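Local coordinates for SusD homolog (Bacteroides thetaiotaomicron, PDB 4MRU), which probably binds mucin O-glycans at the cell surface as a SusD-type lipoprotein with a TPR-like helical fold and a magnesium-binding site, at residues R114-Q119 and H200-R205; Y125-Y130 and N481-E486; Y212-A217 and H499-R504; G450-T455 and G493-T498. All blocks are in the same frame, centred on the assembly; numbering follows the deposited sequence. Where two conformers were deposited one is given.

Contact 1: R114-Q119 and H200-R205; sequences RVTIMQ and HSLQLR. With EDO (1,2-ethanediol), chain E; EDO (1,2-ethanediol), chain F.
Leu202 and Gln119 bury the most surface where helices 104-125 and 192-209 face each other, nearly parallel at 30°; the axes of 114-119 and 200-205 come within 11.6 Å. Leu202, its CG anti to the backbone N, sends its two methyls to different partners: CD2 lies 3.4 Å from Thr116 OG1 and 4.1 Å from Val115 CG1, while CD1 rests 3.5 Å from Gln119 OE1. The forked, apolar leucine fills the space between the helices, and the oxygens it touches have their polar partners elsewhere. The hydroxyl of Thr116 is turned back to its own helix, bonding to Leu112 O. Gln119 runs alongside Leu202 the other way, kinks beyond CG and offers OE1 to Arg205. Arg205 NH1 donates to it over 3.1 Å at 153°, along a lone pair and in the guanidinium plane, with the amide turned 90° to that plane. The amide is held at both ends, since its NE2 is bound to Asp123. All three guanidinium nitrogens are engaged: NE pairs with Glu329, and NH1 and NH2 each donate to an ethanediol, probably from the crystallisation liquor. The buried guanidinium charge is thus probably balanced by Glu329, with the neutral amide supplying one more acceptor between the two helices.

Contact 2: Y125-Y130 and N481-E486; sequences YGPIPY and NVLIKE
Glu486, on helix 473-486, directs its CB at the loop 125-130, and its CG lies anti to the carbonyl carbon. From there the chain runs extended, so that the carboxylate meets the ring of Pro127 end-on. Glu486 OE1 stops 3.7 Å from Pro127 CG and 4.0 Å from Pro127 CD, a van der Waals approach to the ring's carbons. The carboxylate has its polar partners elsewhere: OE1 accepts from Gln152 N and OE2 from Lys153 N, an acidic group well placed to meet the first backbone N-H groups of helix 152-173. Pro127 follows the turn out of helix 104-125, in a fold of packed helices of the TPR-like, SusD type; Gly126, first to leave helical angles, has phi 96° and psi -121°, where a CB would jam against the preceding carbonyl oxygen. The compact proline ring then fits against one side of helix 473-486. Its CD touches Leu483 CD1 at 3.7 Å, the two side chains crossing at about a right angle, and its CG meets Val482 CG1 at 4.0 Å. Leu483 CG is anti to the backbone N, and Leu483 CD1 also comes within 3.9 Å of Tyr125 O, an oxygen that accepts from Arg461 NE.

Contact 3: Y212-A217 and H499-R504; sequences YTDMAA and HVWWDR
This is a largely apolar contact between two type I turns, Thr213 to Ala216 and Val500 to Asp503, in which the loop leaving helix 192-209 meets the C-terminal tail of the chain. Its centre is the indole of Trp501, which reaches toward Thr213 with CG anti to the backbone N (chi1 169°). The methyl of Thr213 stands over one face in a CH-pi contact, CG2 lying 3.8 Å from the centroid of the six-membered ring and 14° off its normal. Thr213 CB sits close to Trp501 CZ2, at 3.6 Å, while Met215 CG, a selenomethionine carbon, touches Trp501 CH2 in the ring plane at 3.8 Å. Threonine suits its place twice over: its methyl covers the indole, and its OG1, in the crowded position between N and carbonyl carbon, takes the N-H of Met215 at 3.1 Å to make an ST turn; OG1 also bonds to Leu210 O. The same methyl continues onto Trp502 CA, 3.7 Å away. At the other end Arg504 lays CB 3.6 Å from Tyr212 O, and its bent chain, chi3 89°, returns NH1 to Trp501 O, in that carbonyl's plane on a lone pair; NH1 also serves Glu486 O. No direct hydrogen bond crosses the contact; a water bridges it, accepting from Tyr212 N and donating to Trp502 O. Around this, helix 152-173 packs on Trp501 and Met215 through Lys153, helix 427-437 covers Trp502, whose NE1 bonds to Asp123 of helix 104-125, and helix 216-229 starts right after Met215.

Contact 4: G450-T455 and G493-T498; sequences GRNVST and GDTGGT. With EDO (1,2-ethanediol), chain D.
Gly493 O is held by two donors from its own loop, Thr495 N at 2.8 Å and Thr498 OG1 at 2.7 Å, the hydroxyl arriving on a lone pair in the carbonyl plane. The first bond closes an inverse gamma turn centred on Asp494; the type I turn from Thr495 to Thr498 follows directly. Thr495 OG1, in the crowded position between N and carbonyl carbon (chi1 71°), accepts from Gly497 N as an ST turn, and it is also bonded to Gln491 O. Against this shaped turn lies 450-455, without any direct hydrogen bond. Asn452 O meets Gly497 CA at 3.3 Å in a CA-H...O contact; a CB on residue 497 would collide with that oxygen, so glycine fits here. Val453 CG2 rests on the backbone of Gly496 and Gly497, 3.9 Å from Gly496 C, its small methyl matched to bare peptide. Asn452 OD1 comes 4.0 Å from Thr495 CG2 as the two side chains pass at a slant. A water spans the two segments, donating to Arg451 O at 2.7 Å and accepting from Gly496 N. Both segments are loops: 450-455 lies between helices 427-437 and 466-471, while 493-498 follows helix 473-486, onto which Thr498 packs at Leu483.

How the contacts relate
Contacts 2, 3 and 4 share the chain's C-terminal part, whereas contact 1 lies deeper, 11 Å from the chain's centre. Contact 2 is the hub. It touches contact 1, where Tyr130 makes a cation-pi pair with Arg114 and Met118 packs on the Tyr130 ring; contact 3, where Gly126 N lies 3.7 Å from Val500 CG1; and contact 4, where Leu483 CD2 lies 3.7 Å from Gly493 O. Contacts 3 and 4 adjoin in sequence at Thr498 and His499, with centres about 19 Å apart. Contacts 1 and 4 do not touch, their centres about 27 Å apart. All four lie away from Asn373, which binds magnesium.

Contact 1: R114-Q119 and H200-R205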
loop_
_atom_site.group_PDB
_atom_site.type_symbol
_atom_site.label_atom_id
_atom_site.label_comp_id
_atom_site.label_asym_id
_atom_site.label_seq_id
_atom_site.Cartn_x
_atom_site.Cartn_y
_atom_site.Cartn_z
ATOM N N ARG A 114 -14.165 -1.486 -7.898
ATOM C CA ARG A 114 -13.514 -0.547 -8.794
ATOM C C ARG A 114 -12.813 0.582 -8.006
ATOM O O ARG A 114 -11.682 0.959 -8.316
ATOM C CB ARG A 114 -14.499 0.007 -9.780
ATOM C CG ARG A 114 -13.951 1.192 -10.564
ATOM C CD ARG A 114 -14.879 1.444 -11.729
ATOM N NE ARG A 114 -14.597 2.700 -12.412
ATOM C CZ ARG A 114 -15.210 3.849 -12.185
ATOM N NH1 ARG A 114 -16.154 3.988 -11.244
ATOM N NH2 ARG A 114 -14.874 4.890 -12.927
ATOM N N VAL A 115 -13.486 1.136 -7.010
ATOM C CA VAL A 115 -12.859 2.132 -6.194
ATOM C C VAL A 115 -11.605 1.541 -5.536
ATOM O O VAL A 115 -10.557 2.168 -5.494
ATOM C CB VAL A 115 -13.807 2.665 -5.105
ATOM C CG1 VAL A 115 -13.044 3.501 -4.104
ATOM C CG2 VAL A 115 -14.952 3.465 -5.727
ATOM N N THR A 116 -11.721 0.352 -4.969
ATOM C CA THR A 116 -10.599 -0.242 -4.261
ATOM C C THR A 116 -9.371 -0.420 -5.190
ATOM O O THR A 116 -8.255 -0.145 -4.804
ATOM C CB THR A 116 -11.034 -1.590 -3.637
ATOM O OG1 THR A 116 -12.169 -1.378 -2.791
ATOM C CG2 THR A 116 -9.901 -2.236 -2.849
ATOM N N ILE A 117 -9.589 -0.906 -6.408
ATOM C CA ILE A 117 -8.522 -1.089 -7.384
ATOM C C ILE A 117 -7.880 0.249 -7.732
ATOM O O ILE A 117 -6.662 0.412 -7.732
ATOM C CB ILE A 117 -9.079 -1.699 -8.689
ATOM C CG1 ILE A 117 -9.509 -3.122 -8.450
ATOM C CG2 ILE A 117 -8.024 -1.665 -9.791
ATOM C CD1 ILE A 117 -10.465 -3.682 -9.497
HETATM N N MSE A 118 -8.739 1.216 -8.035
HETATM C CA MSE A 118 -8.262 2.448 -8.620
HETATM C C MSE A 118 -7.773 3.472 -7.604
HETATM O O MSE A 118 -7.047 4.407 -7.977
HETATM C CB MSE A 118 -9.384 3.071 -9.433
HETATM C CG MSE A 118 -9.765 2.222 -10.647
HETATM SE SE MSE A 118 -8.216 1.990 -11.872
HETATM C CE MSE A 118 -8.878 0.469 -12.953
ATOM N N GLN A 119 -8.152 3.340 -6.336
ATOM C CA GLN A 119 -7.550 4.190 -5.294
ATOM C C GLN A 119 -6.018 4.054 -5.333
ATOM O O GLN A 119 -5.267 5.043 -5.223
ATOM C CB GLN A 119 -8.115 3.858 -3.900
ATOM C CG GLN A 119 -7.431 4.546 -2.706
ATOM C CD GLN A 119 -6.475 3.596 -2.017
ATOM O OE1 GLN A 119 -6.898 2.687 -1.310
ATOM N NE2 GLN A 119 -5.183 3.771 -2.246
ATOM N N HIS A 200 -16.255 1.171 4.941
ATOM C CA HIS A 200 -16.009 2.270 5.901
ATOM C C HIS A 200 -14.527 2.446 6.252
ATOM O O HIS A 200 -14.051 3.563 6.468
ATOM C CB HIS A 200 -16.834 2.057 7.149
ATOM C CG HIS A 200 -18.301 2.005 6.881
ATOM N ND1 HIS A 200 -19.157 1.150 7.559
ATOM C CD2 HIS A 200 -19.055 2.626 5.947
ATOM C CE1 HIS A 200 -20.383 1.317 7.097
ATOM N NE2 HIS A 200 -20.337 2.178 6.097
ATOM N N SER A 201 -13.809 1.341 6.335
ATOM C CA SER A 201 -12.393 1.377 6.587
ATOM C C SER A 201 -11.640 2.050 5.397
ATOM O O SER A 201 -10.761 2.833 5.595
ATOM C CB SER A 201 -11.870 -0.039 6.854
ATOM O OG SER A 201 -12.611 -0.658 7.906
ATOM N N LEU A 202 -12.039 1.729 4.178
ATOM C CA LEU A 202 -11.453 2.362 3.000
ATOM C C LEU A 202 -11.765 3.849 2.971
ATOM O O LEU A 202 -10.888 4.640 2.619
ATOM C CB LEU A 202 -11.995 1.723 1.746
ATOM C CG LEU A 202 -11.435 2.137 0.388
ATOM C CD1 LEU A 202 -9.933 1.954 0.349
ATOM C CD2 LEU A 202 -12.115 1.326 -0.711
ATOM N N GLN A 203 -13.001 4.237 3.314
ATOM C CA GLN A 203 -13.339 5.664 3.436
ATOM C C GLN A 203 -12.422 6.356 4.453
ATOM O O GLN A 203 -11.957 7.465 4.217
ATOM C CB GLN A 203 -14.772 5.873 3.857
ATOM C CG GLN A 203 -15.820 5.492 2.832
ATOM C CD GLN A 203 -17.235 5.459 3.437
ATOM O OE1 GLN A 203 -17.450 4.971 4.554
ATOM N NE2 GLN A 203 -18.202 5.988 2.686
ATOM N N LEU A 204 -12.156 5.693 5.562
ATOM C CA LEU A 204 -11.256 6.221 6.579
ATOM C C LEU A 204 -9.822 6.409 6.045
ATOM O O LEU A 204 -9.192 7.437 6.262
ATOM C CB LEU A 204 -11.257 5.289 7.788
ATOM C CG LEU A 204 -10.322 5.648 8.946
ATOM C CD1 LEU A 204 -10.627 7.039 9.481
ATOM C CD2 LEU A 204 -10.445 4.618 10.046
ATOM N N ARG A 205 -9.320 5.393 5.352
ATOM C CA ARG A 205 -7.986 5.455 4.773
ATOM C C ARG A 205 -7.866 6.630 3.793
ATOM O O ARG A 205 -6.946 7.403 3.854
ATOM C CB ARG A 205 -7.688 4.162 4.031
ATOM C CG ARG A 205 -6.325 4.141 3.393
ATOM C CD ARG A 205 -6.218 3.049 2.319
ATOM N NE ARG A 205 -5.776 1.784 2.889
ATOM C CZ ARG A 205 -5.666 0.657 2.184
ATOM N NH1 ARG A 205 -5.988 0.652 0.893
ATOM N NH2 ARG A 205 -5.242 -0.453 2.775
HETATM C C1 EDO E . -21.219 6.555 4.641
HETATM O O1 EDO E . -20.892 5.578 3.654
HETATM C C2 EDO E . -20.663 6.091 5.966
HETATM O O2 EDO E . -19.264 6.339 5.911
HETATM C C1 EDO F . -6.447 -2.208 -0.835
HETATM O O1 EDO F . -5.614 -1.161 -1.346
HETATM C C2 EDO F . -5.467 -3.256 -0.436
HETATM O O2 EDO F . -4.719 -2.634 0.594
#

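Contact 2: Y125-Y130 and N481-E486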
loop_
_atom_site.group_PDB
_atom_site.type_symbol
_atom_site.label_atom_id
_atom_site.label_comp_id
_atom_site.label_asym_id
_atom_site.label_seq_id
_atom_site.Cartn_x
_atom_site.Cartn_y
_atom_site.Cartn_z
ATOM N N TYR A 125 -0.008 7.644 -9.528
ATOM C CA TYR A 125 0.208 8.529 -10.714
ATOM C C TYR A 125 -0.265 9.936 -10.548
ATOM O O TYR A 125 0.288 10.835 -11.175
ATOM C CB TYR A 125 -0.492 7.951 -11.946
ATOM C CG TYR A 125 0.133 6.650 -12.382
ATOM C CD1 TYR A 125 1.268 6.633 -13.177
ATOM C CD2 TYR A 125 -0.400 5.456 -12.009
ATOM C CE1 TYR A 125 1.891 5.457 -13.526
ATOM C CE2 TYR A 125 0.193 4.263 -12.395
ATOM C CZ TYR A 125 1.328 4.268 -13.156
ATOM O OH TYR A 125 1.889 3.068 -13.554
ATOM N N GLY A 126 -1.296 10.131 -9.736
ATOM C CA GLY A 126 -1.999 11.405 -9.710
ATOM C C GLY A 126 -3.233 11.329 -10.605
ATOM O O GLY A 126 -4.091 10.424 -10.448
ATOM N N PRO A 127 -3.299 12.203 -11.614
ATOM C CA PRO A 127 -4.419 12.120 -12.589
ATOM C C PRO A 127 -4.394 10.824 -13.337
ATOM O O PRO A 127 -3.303 10.343 -13.710
ATOM C CB PRO A 127 -4.156 13.262 -13.562
ATOM C CG PRO A 127 -3.305 14.192 -12.769
ATOM C CD PRO A 127 -2.438 13.342 -11.921
ATOM N N ILE A 128 -5.584 10.231 -13.459
ATOM C CA ILE A 128 -5.827 8.996 -14.160
ATOM C C ILE A 128 -7.187 9.063 -14.846
ATOM O O ILE A 128 -8.091 9.775 -14.393
ATOM C CB ILE A 128 -5.867 7.741 -13.237
ATOM C CG1 ILE A 128 -6.904 7.872 -12.124
ATOM C CG2 ILE A 128 -4.519 7.466 -12.582
ATOM C CD1 ILE A 128 -7.293 6.523 -11.557
ATOM N N PRO A 129 -7.345 8.286 -15.913
ATOM C CA PRO A 129 -8.665 8.014 -16.474
ATOM C C PRO A 129 -9.509 7.301 -15.430
ATOM O O PRO A 129 -9.015 6.435 -14.760
ATOM C CB PRO A 129 -8.377 7.081 -17.642
ATOM C CG PRO A 129 -6.912 7.182 -17.892
ATOM C CD PRO A 129 -6.279 7.539 -16.599
ATOM N N TYR A 130 -10.718 7.781 -15.213
ATOM C CA TYR A 130 -11.588 7.241 -14.221
ATOM C C TYR A 130 -13.056 7.505 -14.633
ATOM O O TYR A 130 -13.684 6.625 -15.178
ATOM C CB TYR A 130 -11.303 7.822 -12.822
ATOM C CG TYR A 130 -12.062 7.027 -11.741
ATOM C CD1 TYR A 130 -11.697 5.730 -11.420
ATOM C CD2 TYR A 130 -13.104 7.593 -11.033
ATOM C CE1 TYR A 130 -12.378 4.992 -10.442
ATOM C CE2 TYR A 130 -13.758 6.889 -10.042
ATOM C CZ TYR A 130 -13.419 5.587 -9.773
ATOM O OH TYR A 130 -14.086 4.868 -8.830
ATOM N N ASN A 481 -0.637 18.514 -17.863
ATOM C CA ASN A 481 -0.989 19.865 -17.451
ATOM C C ASN A 481 -1.781 19.930 -16.152
ATOM O O ASN A 481 -1.472 20.774 -15.319
ATOM C CB ASN A 481 -1.718 20.608 -18.591
ATOM C CG ASN A 481 -0.756 21.005 -19.709
ATOM O OD1 ASN A 481 0.455 20.994 -19.530
ATOM N ND2 ASN A 481 -1.288 21.293 -20.870
ATOM N N VAL A 482 -2.711 18.992 -15.962
ATOM C CA VAL A 482 -3.472 18.845 -14.737
ATOM C C VAL A 482 -2.584 18.411 -13.573
ATOM O O VAL A 482 -2.668 18.996 -12.506
ATOM C CB VAL A 482 -4.660 17.849 -14.908
ATOM C CG1 VAL A 482 -5.329 17.551 -13.584
ATOM C CG2 VAL A 482 -5.674 18.439 -15.888
ATOM N N LEU A 483 -1.681 17.454 -13.805
ATOM C CA LEU A 483 -0.701 17.062 -12.791
ATOM C C LEU A 483 0.126 18.245 -12.316
ATOM O O LEU A 483 0.286 18.459 -11.104
ATOM C CB LEU A 483 0.219 15.985 -13.381
ATOM C CG LEU A 483 1.411 15.526 -12.568
ATOM C CD1 LEU A 483 0.967 14.637 -11.421
ATOM C CD2 LEU A 483 2.362 14.737 -13.458
ATOM N N ILE A 484 0.627 19.039 -13.273
ATOM C CA ILE A 484 1.402 20.254 -12.949
ATOM C C ILE A 484 0.588 21.269 -12.135
ATOM O O ILE A 484 1.076 21.732 -11.093
ATOM C CB ILE A 484 1.966 20.904 -14.197
ATOM C CG1 ILE A 484 2.996 19.971 -14.897
ATOM C CG2 ILE A 484 2.630 22.252 -13.887
ATOM C CD1 ILE A 484 3.356 20.404 -16.290
ATOM N N LYS A 485 -0.655 21.549 -12.548
ATOM C CA LYS A 485 -1.492 22.512 -11.868
ATOM C C LYS A 485 -1.896 22.083 -10.442
ATOM O O LYS A 485 -1.953 22.925 -9.529
ATOM C CB LYS A 485 -2.758 22.785 -12.697
ATOM C CG LYS A 485 -2.545 23.771 -13.845
ATOM C CD LYS A 485 -3.847 24.128 -14.571
ATOM C CE LYS A 485 -4.639 25.202 -13.821
ATOM N NZ LYS A 485 -5.763 25.809 -14.597
ATOM N N GLU A 486 -2.191 20.795 -10.268
ATOM C CA GLU A 486 -2.545 20.217 -8.977
ATOM C C GLU A 486 -1.404 20.066 -7.974
ATOM O O GLU A 486 -1.673 19.803 -6.807
ATOM C CB GLU A 486 -3.059 18.781 -9.131
ATOM C CG GLU A 486 -4.424 18.589 -9.691
ATOM C CD GLU A 486 -4.964 17.190 -9.360
ATOM O OE1 GLU A 486 -4.422 16.141 -9.838
ATOM O OE2 GLU A 486 -5.968 17.175 -8.641
#

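Contact 3: Y212-A217 and H499-R504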
loop_
_atom_site.group_PDB
_atom_site.type_symbol
_atom_site.label_atom_id
_atom_site.label_comp_id
_atom_site.label_asym_id
_atom_site.label_seq_id
_atom_site.Cartn_x
_atom_site.Cartn_y
_atom_site.Cartn_z
ATOM N N TYR A 212 -3.701 16.891 4.337
ATOM C CA TYR A 212 -2.873 18.056 4.047
ATOM C C TYR A 212 -3.402 18.896 2.873
ATOM O O TYR A 212 -2.713 19.831 2.440
ATOM C CB TYR A 212 -1.404 17.627 3.790
ATOM C CG TYR A 212 -0.756 17.014 5.007
ATOM C CD1 TYR A 212 -0.448 17.795 6.112
ATOM C CD2 TYR A 212 -0.385 15.652 5.043
ATOM C CE1 TYR A 212 0.161 17.240 7.231
ATOM C CE2 TYR A 212 0.213 15.107 6.153
ATOM C CZ TYR A 212 0.508 15.923 7.241
ATOM O OH TYR A 212 1.100 15.373 8.350
ATOM N N THR A 213 -4.612 18.606 2.371
ATOM C CA THR A 213 -5.182 19.335 1.235
ATOM C C THR A 213 -6.247 20.318 1.675
ATOM O O THR A 213 -6.562 20.388 2.834
ATOM C CB THR A 213 -5.886 18.401 0.245
ATOM O OG1 THR A 213 -7.043 17.820 0.864
ATOM C CG2 THR A 213 -4.941 17.322 -0.230
ATOM N N ASP A 214 -6.804 21.067 0.725
ATOM C CA ASP A 214 -7.902 22.004 1.003
ATOM C C ASP A 214 -9.251 21.288 1.152
ATOM O O ASP A 214 -10.294 21.915 1.312
ATOM C CB ASP A 214 -7.948 23.121 -0.076
ATOM C CG ASP A 214 -8.447 22.644 -1.451
ATOM O OD1 ASP A 214 -8.670 21.435 -1.675
ATOM O OD2 ASP A 214 -8.615 23.511 -2.340
HETATM N N MSE A 215 -9.219 19.963 1.128
HETATM C CA MSE A 215 -10.403 19.178 1.392
HETATM C C MSE A 215 -10.333 18.557 2.751
HETATM O O MSE A 215 -11.104 17.633 3.048
HETATM C CB MSE A 215 -10.486 18.080 0.346
HETATM C CG MSE A 215 -10.622 18.653 -1.074
HETATM SE SE MSE A 215 -12.338 19.554 -1.458
HETATM C CE MSE A 215 -11.677 21.401 -1.424
ATOM N N ALA A 216 -9.432 19.051 3.611
ATOM C CA ALA A 216 -9.238 18.428 4.939
ATOM C C ALA A 216 -10.513 18.442 5.820
ATOM O O ALA A 216 -10.756 17.485 6.576
ATOM C CB ALA A 216 -8.080 19.055 5.714
ATOM N N ALA A 217 -11.308 19.498 5.738
ATOM C CA ALA A 217 -12.515 19.563 6.557
ATOM C C ALA A 217 -13.481 18.482 6.123
ATOM O O ALA A 217 -14.018 17.718 6.990
ATOM C CB ALA A 217 -13.185 20.947 6.495
ATOM N N HIS A 499 5.060 15.991 -7.241
ATOM C CA HIS A 499 4.137 15.524 -6.209
ATOM C C HIS A 499 2.737 15.346 -6.800
ATOM O O HIS A 499 2.241 16.210 -7.548
ATOM C CB HIS A 499 4.055 16.511 -5.031
ATOM C CG HIS A 499 5.283 16.553 -4.162
ATOM N ND1 HIS A 499 5.238 16.955 -2.848
ATOM C CD2 HIS A 499 6.581 16.246 -4.415
ATOM C CE1 HIS A 499 6.455 16.896 -2.328
ATOM N NE2 HIS A 499 7.285 16.476 -3.256
ATOM N N VAL A 500 2.065 14.293 -6.386
ATOM C CA VAL A 500 0.625 14.170 -6.625
ATOM C C VAL A 500 -0.120 15.156 -5.719
ATOM O O VAL A 500 0.428 15.622 -4.715
ATOM C CB VAL A 500 0.093 12.711 -6.442
ATOM C CG1 VAL A 500 0.916 11.720 -7.304
ATOM C CG2 VAL A 500 0.114 12.293 -5.007
ATOM N N TRP A 501 -1.402 15.377 -6.034
ATOM C CA TRP A 501 -2.173 16.443 -5.376
ATOM C C TRP A 501 -2.226 16.332 -3.849
ATOM O O TRP A 501 -2.106 17.339 -3.179
ATOM C CB TRP A 501 -3.598 16.500 -5.966
ATOM C CG TRP A 501 -4.549 17.363 -5.188
ATOM C CD1 TRP A 501 -4.576 18.718 -5.132
ATOM C CD2 TRP A 501 -5.625 16.901 -4.378
ATOM N NE1 TRP A 501 -5.603 19.138 -4.312
ATOM C CE2 TRP A 501 -6.238 18.028 -3.815
ATOM C CE3 TRP A 501 -6.122 15.635 -4.056
ATOM C CZ2 TRP A 501 -7.349 17.928 -2.983
ATOM C CZ3 TRP A 501 -7.217 15.540 -3.187
ATOM C CH2 TRP A 501 -7.815 16.686 -2.689
ATOM N N TRP A 502 -2.398 15.153 -3.275
ATOM C CA TRP A 502 -2.495 15.083 -1.813
ATOM C C TRP A 502 -1.135 15.212 -1.085
ATOM O O TRP A 502 -1.135 15.309 0.125
ATOM C CB TRP A 502 -3.219 13.815 -1.325
ATOM C CG TRP A 502 -2.775 12.456 -1.876
ATOM C CD1 TRP A 502 -3.493 11.665 -2.686
ATOM C CD2 TRP A 502 -1.579 11.726 -1.575
ATOM N NE1 TRP A 502 -2.833 10.514 -2.951
ATOM C CE2 TRP A 502 -1.629 10.541 -2.299
ATOM C CE3 TRP A 502 -0.455 11.993 -0.815
ATOM C CZ2 TRP A 502 -0.629 9.596 -2.258
ATOM C CZ3 TRP A 502 0.565 11.044 -0.775
ATOM C CH2 TRP A 502 0.477 9.879 -1.514
ATOM N N ASP A 503 -0.016 15.150 -1.813
ATOM C CA ASP A 503 1.324 15.141 -1.215
ATOM C C ASP A 503 1.764 16.568 -1.018
ATOM O O ASP A 503 2.470 17.176 -1.875
ATOM C CB ASP A 503 2.292 14.340 -2.099
ATOM C CG ASP A 503 3.698 14.264 -1.542
ATOM O OD1 ASP A 503 3.919 14.798 -0.425
ATOM O OD2 ASP A 503 4.571 13.677 -2.244
ATOM N N ARG A 504 1.279 17.153 0.071
ATOM C CA ARG A 504 1.435 18.602 0.298
ATOM C C ARG A 504 2.048 18.931 1.644
ATOM O O ARG A 504 2.218 20.079 1.964
ATOM C CB ARG A 504 0.075 19.297 0.213
ATOM C CG ARG A 504 -0.735 18.971 -1.027
ATOM C CD ARG A 504 -1.922 19.935 -1.210
ATOM N NE ARG A 504 -1.520 21.118 -1.981
ATOM C CZ ARG A 504 -1.443 21.169 -3.315
ATOM N NH1 ARG A 504 -1.716 20.110 -4.071
ATOM N NH2 ARG A 504 -1.051 22.267 -3.896
HETATM O O HOH W 1 -2.919 15.079 2.290
#

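Contact 4: G450-T455 and G493-T498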
loop_
_atom_site.group_PDB
_atom_site.type_symbol
_atom_site.label_atom_id
_atom_site.label_comp_id
_atom_site.label_asym_id
_atom_site.label_seq_id
_atom_site.Cartn_x
_atom_site.Cartn_y
_atom_site.Cartn_z
ATOM N N GLY A 450 17.491 8.417 -11.361
ATOM C CA GLY A 450 16.239 9.085 -11.713
ATOM C C GLY A 450 16.368 10.368 -12.540
ATOM O O GLY A 450 17.422 11.012 -12.571
ATOM N N ARG A 451 15.276 10.715 -13.233
ATOM C CA ARG A 451 15.172 11.943 -13.988
ATOM C C ARG A 451 14.290 12.897 -13.189
ATOM O O ARG A 451 13.098 12.616 -12.986
ATOM C CB ARG A 451 14.555 11.679 -15.366
ATOM C CG ARG A 451 14.817 12.846 -16.301
ATOM C CD ARG A 451 13.599 13.328 -17.047
ATOM N NE ARG A 451 13.892 14.637 -17.642
ATOM C CZ ARG A 451 14.554 14.827 -18.785
ATOM N NH1 ARG A 451 14.984 13.800 -19.513
ATOM N NH2 ARG A 451 14.759 16.057 -19.217
ATOM N N ASN A 452 14.889 13.973 -12.673
ATOM C CA ASN A 452 14.242 14.925 -11.749
ATOM C C ASN A 452 13.714 14.287 -10.455
ATOM O O ASN A 452 12.777 14.827 -9.863
ATOM C CB ASN A 452 13.106 15.683 -12.422
ATOM C CG ASN A 452 13.579 16.485 -13.603
ATOM O OD1 ASN A 452 13.517 16.030 -14.738
ATOM N ND2 ASN A 452 14.119 17.648 -13.329
ATOM N N VAL A 453 14.379 13.227 -9.981
ATOM C CA VAL A 453 14.081 12.588 -8.712
ATOM C C VAL A 453 15.240 12.835 -7.752
ATOM O O VAL A 453 16.413 12.558 -8.080
ATOM C CB VAL A 453 13.879 11.072 -8.873
ATOM C CG1 VAL A 453 13.438 10.444 -7.548
ATOM C CG2 VAL A 453 12.884 10.776 -9.987
ATOM N N SER A 454 14.924 13.364 -6.575
ATOM C CA SER A 454 15.956 13.689 -5.586
ATOM C C SER A 454 16.238 12.501 -4.677
ATOM O O SER A 454 15.332 11.732 -4.269
ATOM C CB SER A 454 15.560 14.914 -4.735
ATOM O OG SER A 454 14.743 14.502 -3.645
ATOM N N THR A 455 17.498 12.334 -4.306
ATOM C CA THR A 455 17.811 11.264 -3.355
ATOM C C THR A 455 17.178 11.503 -1.961
ATOM O O THR A 455 16.766 10.565 -1.277
ATOM C CB THR A 455 19.314 11.114 -3.226
ATOM O OG1 THR A 455 19.848 10.747 -4.498
ATOM C CG2 THR A 455 19.678 10.038 -2.154
ATOM N N GLY A 493 7.194 18.109 -14.635
ATOM C CA GLY A 493 6.007 17.527 -15.244
ATOM C C GLY A 493 5.915 16.045 -14.947
ATOM O O GLY A 493 5.910 15.652 -13.765
ATOM N N ASP A 494 5.817 15.224 -15.997
ATOM C CA ASP A 494 5.608 13.779 -15.820
ATOM C C ASP A 494 6.929 13.100 -15.450
ATOM O O ASP A 494 7.545 12.435 -16.265
ATOM C CB ASP A 494 5.003 13.138 -17.061
ATOM C CG ASP A 494 4.759 11.650 -16.920
ATOM O OD1 ASP A 494 4.485 11.152 -15.802
ATOM O OD2 ASP A 494 4.765 10.954 -17.979
ATOM N N THR A 495 7.323 13.298 -14.197
ATOM C CA THR A 495 8.502 12.664 -13.641
ATOM C C THR A 495 8.186 12.050 -12.291
ATOM O O THR A 495 7.210 12.384 -11.648
ATOM C CB THR A 495 9.610 13.661 -13.423
ATOM O OG1 THR A 495 9.280 14.540 -12.311
ATOM C CG2 THR A 495 9.849 14.516 -14.674
ATOM N N GLY A 496 9.107 11.238 -11.815
ATOM C CA GLY A 496 9.030 10.691 -10.487
ATOM C C GLY A 496 9.196 11.729 -9.367
ATOM O O GLY A 496 8.945 11.393 -8.219
ATOM N N GLY A 497 9.669 12.933 -9.665
ATOM C CA GLY A 497 9.840 13.962 -8.653
ATOM C C GLY A 497 8.620 14.828 -8.344
ATOM O O GLY A 497 8.518 15.466 -7.279
ATOM N N THR A 498 7.680 14.836 -9.264
ATOM C CA THR A 498 6.535 15.715 -9.172
ATOM C C THR A 498 5.561 15.146 -8.148
ATOM O O THR A 498 5.275 13.965 -8.182
ATOM C CB THR A 498 5.877 15.865 -10.548
ATOM O OG1 THR A 498 6.748 16.620 -11.404
ATOM C CG2 THR A 498 4.556 16.598 -10.453
HETATM C C1 EDO D . 19.219 15.693 -7.395
HETATM O O1 EDO D . 19.722 16.651 -6.436
HETATM C C2 EDO D . 19.431 14.228 -6.977
HETATM O O2 EDO D . 19.328 13.940 -5.550
HETATM O O HOH W 2 11.328 10.656 -13.625
#